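Flagellar hook-associated protein (Burkholderia pseudomallei, PDB 4UT1) probably serves as a structural component of the bacterial flagellum, forming part of the junction that joins the hook to the filament. Local coordinates at residues A[282-286]-A[287-291]; A[403-407]-A[408-412]; A[563-567]-A[568-572]. One frame throughout, in Å; residues are numbered along the deposited sequence.

Contact 1 of 3, residues A[282-286]-A[287-291]; sequences VSLTG and GALGG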
loop_
_atom_site.group_PDB
_atom_site.type_symbol
_atom_site.label_atom_id
_atom_site.label_comp_id
_atom_site.label_asym_id
_atom_site.label_seq_id
_atom_site.Cartn_x
_atom_site.Cartn_y
_atom_site.Cartn_z
ATOM N N VAL A 282 -8.512 -3.843 20.442
ATOM C CA VAL A 282 -7.327 -4.281 21.164
ATOM C C VAL A 282 -7.643 -4.789 22.578
ATOM O O VAL A 282 -6.876 -5.564 23.145
ATOM C CB VAL A 282 -6.291 -3.143 21.248
ATOM C CG1 VAL A 282 -6.840 -1.977 22.081
ATOM C CG2 VAL A 282 -4.979 -3.655 21.819
ATOM N N SER A 283 -8.766 -4.359 23.149
ATOM C CA SER A 283 -9.134 -4.782 24.495
ATOM C C SER A 283 -9.859 -6.134 24.480
ATOM O O SER A 283 -9.972 -6.819 25.507
ATOM C CB SER A 283 -10.028 -3.732 25.158
ATOM O OG SER A 283 -11.306 -3.699 24.535
ATOM N N LEU A 284 -10.361 -6.497 23.307
ATOM C CA LEU A 284 -11.190 -7.690 23.139
ATOM C C LEU A 284 -10.349 -8.923 22.856
ATOM O O LEU A 284 -10.497 -9.567 21.824
ATOM C CB LEU A 284 -12.192 -7.464 22.008
ATOM C CG LEU A 284 -13.304 -6.468 22.344
ATOM C CD1 LEU A 284 -13.675 -5.606 21.140
ATOM C CD2 LEU A 284 -14.510 -7.220 22.853
ATOM N N THR A 285 -9.465 -9.251 23.785
ATOM C CA THR A 285 -8.605 -10.411 23.636
ATOM C C THR A 285 -9.295 -11.721 24.001
ATOM O O THR A 285 -10.326 -11.740 24.684
ATOM C CB THR A 285 -7.366 -10.278 24.507
ATOM O OG1 THR A 285 -7.779 -9.974 25.845
ATOM C CG2 THR A 285 -6.482 -9.171 23.987
ATOM N N GLY A 286 -8.698 -12.812 23.539
ATOM C CA GLY A 286 -9.135 -14.150 23.873
ATOM C C GLY A 286 -10.286 -14.623 23.026
ATOM O O GLY A 286 -11.078 -13.808 22.533
ATOM N N GLY A 287 -10.384 -15.945 22.878
ATOM C CA GLY A 287 -11.482 -16.585 22.186
ATOM C C GLY A 287 -11.515 -16.311 20.697
ATOM O O GLY A 287 -10.611 -15.668 20.146
ATOM N N ALA A 288 -12.570 -16.784 20.049
ATOM C CA ALA A 288 -12.739 -16.559 18.620
ATOM C C ALA A 288 -12.679 -15.063 18.332
ATOM O O ALA A 288 -12.126 -14.638 17.326
ATOM C CB ALA A 288 -14.046 -17.149 18.124
ATOM N N LEU A 289 -13.249 -14.278 19.240
ATOM C CA LEU A 289 -13.260 -12.832 19.116
ATOM C C LEU A 289 -11.853 -12.300 18.908
ATOM O O LEU A 289 -11.568 -11.651 17.909
ATOM C CB LEU A 289 -13.892 -12.201 20.357
ATOM C CG LEU A 289 -14.960 -11.146 20.088
ATOM C CD1 LEU A 289 -16.064 -11.738 19.225
ATOM C CD2 LEU A 289 -15.524 -10.589 21.410
ATOM N N GLY A 290 -10.966 -12.607 19.847
ATOM C CA GLY A 290 -9.614 -12.088 19.810
ATOM C C GLY A 290 -8.813 -12.604 18.628
ATOM O O GLY A 290 -7.995 -11.877 18.056
ATOM N N GLY A 291 -9.032 -13.864 18.277
ATOM C CA GLY A 291 -8.354 -14.469 17.135
ATOM C C GLY A 291 -8.798 -13.826 15.832
ATOM O O GLY A 291 -7.988 -13.601 14.920
#
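Gly286 and Gly290 are joined by a backbone hydrogen bond where an incoming loop winds into the first turn of helix 287-322. Gly287, which follows at positive phi (68°), which suits glycine, carries the chain round, and Gly287 O accepts Gly291 N at 3.0 Å. Ala288 turns its methyl away from the loop. Leu289 comes back toward it: Leu289 CB packs 3.9 Å from Gly286 O, and Leu289 CD2 meets Leu284 CD2 at 3.8 Å, the two leucine side chains crossing at a slant. Leu284 is the centre of an inverse gamma turn, and its CG stands beside its own backbone N (chi1 -71°), which places the branch near Leu289. Gly290, having no side chain, lets loop and helix come close. Gly290 N donates to Gly286 O at 2.9 Å, from well above the carbonyl plane, while Gly290 CA lies 3.3 Å from Leu284 O, a buried oxygen without a hydrogen-bond partner. The turn thereby links edge strand 277-278 to a long helix. Ala288 and Leu289 both touch Thr172 of helix 134-193, and backbone bonds from Gly287 to Thr87 and Leu289 to Leu217 fasten the helix start to helix 80-106 and the loop before strand 220-225.

Contact 2 of 3, residues A[403-407]-A[408-412]; sequences MTIGG and LKLSL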
loop_
_atom_site.group_PDB
_atom_site.type_symbol
_atom_site.label_atom_id
_atom_site.label_comp_id
_atom_site.label_asym_id
_atom_site.label_seq_id
_atom_site.Cartn_x
_atom_site.Cartn_y
_atom_site.Cartn_z
ATOM N N MET A 403 -0.886 19.549 4.416
ATOM C CA MET A 403 0.333 19.085 5.068
ATOM C C MET A 403 0.883 17.824 4.404
ATOM O O MET A 403 0.182 17.140 3.654
ATOM C CB MET A 403 0.083 18.824 6.555
ATOM C CG MET A 403 -0.651 17.527 6.851
ATOM S SD MET A 403 -1.620 17.635 8.368
ATOM C CE MET A 403 -2.986 18.607 7.776
ATOM N N THR A 404 2.153 17.537 4.673
ATOM C CA THR A 404 2.795 16.339 4.166
ATOM C C THR A 404 3.402 15.550 5.318
ATOM O O THR A 404 4.203 16.074 6.084
ATOM C CB THR A 404 3.898 16.672 3.132
ATOM O OG1 THR A 404 3.310 17.341 2.013
ATOM C CG2 THR A 404 4.574 15.394 2.643
ATOM N N ILE A 405 3.000 14.290 5.444
ATOM C CA ILE A 405 3.523 13.418 6.487
ATOM C C ILE A 405 3.755 12.029 5.932
ATOM O O ILE A 405 2.859 11.470 5.327
ATOM C CB ILE A 405 2.549 13.297 7.675
ATOM C CG1 ILE A 405 2.219 14.677 8.252
ATOM C CG2 ILE A 405 3.119 12.367 8.740
ATOM C CD1 ILE A 405 1.107 14.649 9.295
ATOM N N GLY A 406 4.947 11.484 6.141
ATOM C CA GLY A 406 5.220 10.083 5.858
ATOM C C GLY A 406 4.900 9.575 4.461
ATOM O O GLY A 406 4.516 8.409 4.286
ATOM N N GLY A 407 5.062 10.438 3.463
ATOM C CA GLY A 407 4.876 10.035 2.076
ATOM C C GLY A 407 3.526 10.430 1.513
ATOM O O GLY A 407 3.233 10.182 0.340
ATOM N N LEU A 408 2.700 11.039 2.361
ATOM C CA LEU A 408 1.346 11.433 1.990
ATOM C C LEU A 408 1.137 12.937 1.979
ATOM O O LEU A 408 1.609 13.644 2.869
ATOM C CB LEU A 408 0.332 10.823 2.956
ATOM C CG LEU A 408 0.314 9.305 3.050
ATOM C CD1 LEU A 408 -0.679 8.884 4.131
ATOM C CD2 LEU A 408 -0.053 8.720 1.680
ATOM N N LYS A 409 0.388 13.409 0.989
ATOM C CA LYS A 409 -0.085 14.784 0.966
ATOM C C LYS A 409 -1.510 14.792 1.496
ATOM O O LYS A 409 -2.396 14.148 0.933
ATOM C CB LYS A 409 -0.019 15.376 -0.444
ATOM C CG LYS A 409 1.410 15.529 -0.989
ATOM C CD LYS A 409 1.418 16.057 -2.426
ATOM C CE LYS A 409 2.832 16.107 -3.007
ATOM N NZ LYS A 409 2.817 16.275 -4.491
ATOM N N LEU A 410 -1.724 15.517 2.587
ATOM C CA LEU A 410 -3.019 15.501 3.256
ATOM C C LEU A 410 -3.660 16.879 3.188
ATOM O O LEU A 410 -3.073 17.876 3.624
ATOM C CB LEU A 410 -2.860 15.034 4.704
ATOM C CG LEU A 410 -2.258 13.639 4.883
ATOM C CD1 LEU A 410 -0.960 13.695 5.670
ATOM C CD2 LEU A 410 -3.265 12.712 5.561
ATOM N N SER A 411 -4.858 16.931 2.620
ATOM C CA SER A 411 -5.555 18.193 2.445
ATOM C C SER A 411 -6.948 18.188 3.063
ATOM O O SER A 411 -7.779 17.343 2.745
ATOM C CB SER A 411 -5.628 18.531 0.959
ATOM O OG SER A 411 -4.320 18.777 0.494
ATOM N N LEU A 412 -7.190 19.149 3.948
ATOM C CA LEU A 412 -8.464 19.266 4.643
ATOM C C LEU A 412 -9.244 20.479 4.161
ATOM O O LEU A 412 -8.659 21.489 3.801
ATOM C CB LEU A 412 -8.234 19.351 6.147
ATOM C CG LEU A 412 -7.626 18.087 6.757
ATOM C CD1 LEU A 412 -6.418 18.441 7.599
ATOM C CD2 LEU A 412 -8.669 17.334 7.585
#
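Met403 and Leu412 meet more tightly than carbons usually do: Met403 CE lies 3.4 Å from Leu412 CD1 in this beta hairpin. Strands 402-405 and 408-412 run antiparallel and are joined by a type I' turn from Ile405 to Leu408, with Gly406 and Gly407 at its corner, both at positive phi. Two hydrogen-bonded pairs hold the backbones. In the first, Leu410 N donates to Met403 O at 2.7 Å, almost straight (175°), and Met403 N returns the bond to Leu410 O. In the second, next to the turn, Ile405 and Leu408 exchange two bonds of 3.0 Å between the N of each residue and the O of the other. Met403, Ile405, Leu408 and Leu410 point to one face, which is the apolar, densely filled one. Met403 CG sits between its own backbone N and carbonyl carbon (chi1 77°), an arrangement that lays it 4.0 Å from Leu410 CB; a bend at chi3 then carries CE over to Leu412. Leu410 CD1 also reaches Ile405 CB, at 4.1 Å. The other face is looser and exposed. There Thr404 and Lys409, a non-hydrogen-bonded pair, lie side by side and point the same way, yet Thr404 OG1 comes only within 4.0 Å of Lys409 CG, and beyond CG the Lys409 chain runs on extended. In the fold, strand 408-412 is the middle of a three-stranded sheet, flanked by strand 356-360, while Met403 and Ile405 pack on strands 380-384 and 390-394 of the neighbouring sheet.

Contact 3 of 3, residues A[563-567]-A[568-572]; sequences GANKG and TNDGR. With EDO (1,2-ethanediol), chain J.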
loop_
_atom_site.group_PDB
_atom_site.type_symbol
_atom_site.label_atom_id
_atom_site.label_comp_id
_atom_site.label_asym_id
_atom_site.label_seq_id
_atom_site.Cartn_x
_atom_site.Cartn_y
_atom_site.Cartn_z
ATOM N N GLY A 563 17.120 16.715 -31.877
ATOM C CA GLY A 563 15.793 17.082 -32.318
ATOM C C GLY A 563 14.819 15.953 -32.048
ATOM O O GLY A 563 15.178 14.955 -31.428
ATOM N N ALA A 564 13.591 16.118 -32.518
ATOM C CA ALA A 564 12.557 15.105 -32.332
ATOM C C ALA A 564 12.904 13.832 -33.095
ATOM O O ALA A 564 13.503 13.881 -34.173
ATOM C CB ALA A 564 11.201 15.646 -32.772
ATOM N N ASN A 565 12.531 12.685 -32.527
ATOM C CA ASN A 565 12.845 11.396 -33.127
ATOM C C ASN A 565 11.845 11.011 -34.213
ATOM O O ASN A 565 10.640 11.221 -34.067
ATOM C CB ASN A 565 12.897 10.302 -32.053
ATOM C CG ASN A 565 13.262 8.937 -32.617
ATOM O OD1 ASN A 565 13.739 8.820 -33.748
ATOM N ND2 ASN A 565 13.057 7.898 -31.818
ATOM N N LYS A 566 12.361 10.444 -35.301
ATOM C CA LYS A 566 11.527 10.001 -36.416
ATOM C C LYS A 566 12.169 8.844 -37.186
ATOM O O LYS A 566 12.687 9.043 -38.289
ATOM C CB LYS A 566 11.248 11.169 -37.369
ATOM C CG LYS A 566 12.495 11.925 -37.805
ATOM C CD LYS A 566 12.186 12.945 -38.893
ATOM C CE LYS A 566 11.276 14.054 -38.387
ATOM N NZ LYS A 566 10.848 14.960 -39.493
ATOM N N GLY A 567 12.159 7.643 -36.606
ATOM C CA GLY A 567 11.644 7.417 -35.265
ATOM C C GLY A 567 10.550 6.364 -35.208
ATOM O O GLY A 567 9.961 6.107 -34.151
ATOM N N THR A 568 10.292 5.737 -36.349
ATOM C CA THR A 568 9.115 4.898 -36.508
ATOM C C THR A 568 9.225 3.513 -35.853
ATOM O O THR A 568 8.206 2.921 -35.490
ATOM C CB THR A 568 8.782 4.727 -38.004
ATOM O OG1 THR A 568 7.847 3.655 -38.172
ATOM C CG2 THR A 568 10.037 4.424 -38.785
ATOM N N ASN A 569 10.437 2.986 -35.703
ATOM C CA ASN A 569 10.601 1.717 -34.992
ATOM C C ASN A 569 11.724 1.750 -33.958
ATOM O O ASN A 569 12.391 0.747 -33.708
ATOM C CB ASN A 569 10.838 0.574 -35.974
ATOM C CG ASN A 569 11.834 0.934 -37.024
ATOM O OD1 ASN A 569 12.521 1.948 -36.898
ATOM N ND2 ASN A 569 11.919 0.125 -38.079
ATOM N N ASP A 570 11.911 2.903 -33.338
ATOM C CA ASP A 570 12.834 3.009 -32.223
ATOM C C ASP A 570 12.240 2.332 -30.985
ATOM O O ASP A 570 11.030 2.416 -30.748
ATOM C CB ASP A 570 13.146 4.475 -31.946
ATOM C CG ASP A 570 14.101 4.660 -30.796
ATOM O OD1 ASP A 570 13.643 4.643 -29.653
ATOM O OD2 ASP A 570 15.313 4.822 -31.029
ATOM N N GLY A 571 13.073 1.657 -30.197
ATOM C CA GLY A 571 12.565 0.988 -29.008
ATOM C C GLY A 571 13.273 1.335 -27.715
ATOM O O GLY A 571 13.216 0.577 -26.754
ATOM N N ARG A 572 13.945 2.486 -27.686
ATOM C CA ARG A 572 14.678 2.887 -26.494
ATOM C C ARG A 572 13.773 3.020 -25.267
ATOM O O ARG A 572 14.165 2.673 -24.145
ATOM C CB ARG A 572 15.410 4.205 -26.737
ATOM C CG ARG A 572 16.688 4.031 -27.556
ATOM C CD ARG A 572 17.302 5.389 -27.819
ATOM N NE ARG A 572 16.650 6.023 -28.954
ATOM C CZ ARG A 572 16.610 7.330 -29.173
ATOM N NH1 ARG A 572 17.160 8.180 -28.304
ATOM N NH2 ARG A 572 15.985 7.788 -30.249
HETATM C C1 EDO J . 16.906 5.690 -33.650
HETATM O O1 EDO J . 18.279 6.118 -33.559
HETATM C C2 EDO J . 16.043 6.863 -34.102
HETATM O O2 EDO J . 14.860 6.382 -34.744
#
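Asp570 OD2 is gripped by two nitrogens of Arg572, in a salt bridge beside Asn565. Arg572 NE donates to Asp570 OD2 at 2.7 Å from the syn side, and Arg572 NH2 reaches the same oxygen at 3.1 Å from well above the carboxylate plane; the oxygen lies in the guanidinium plane at its edge. Asp570 OD1 accepts Arg572 N at 2.9 Å, closing an Asx turn just before helix 572-579, with Gly571 at the N-cap, and also bonds Ser448 N. The carboxylate thus holds both backbone and side chain of Arg572. A bend at chi3 (-82°) folds the arginine back to make this possible. The Asn565 and Asp570 side chains cross at a slant, amide and carboxylate planes 87° apart, whereas Asn565 and Arg572 come from opposite directions. Asn565 ND2 comes within 3.4 Å of Asp570 CB and near Arg572 NH2, but the two nitrogens are both donors and do not bond each other; ND2 goes to Ser448 O and NH2 to Val450 O, tying the loop to the start of strand 450-454. Between Asn565 and Asp570 the chain passes a cis peptide bond, the one before Gly567. A 1,2-ethanediol, probably from the crystallisation liquor, lodges in this bend, its O2 donating to Asn565 OD1 at 2.9 Å.

Overall arrangement
The three contacts follow one another along the chain and share no sheet. Contact 1 belongs to the FlgK helical domain and contact 2 to the D2-like domain, their centres about 33 Å apart. Contact 3 follows strand 559-564, about 39 Å from contact 2 and about 62 Å from contact 1, centre to centre; contacts 1 and 3 lie on opposite sides of the chain's centre. No two of them touch. Contacts 1 and 3 each carry the chain out of a beta region into a helix, 287-322 and 572-579, whereas contact 2 reverses it within beta structure. Together they sample separate parts of an elongated molecule, in which beta modules are strung beside long helices.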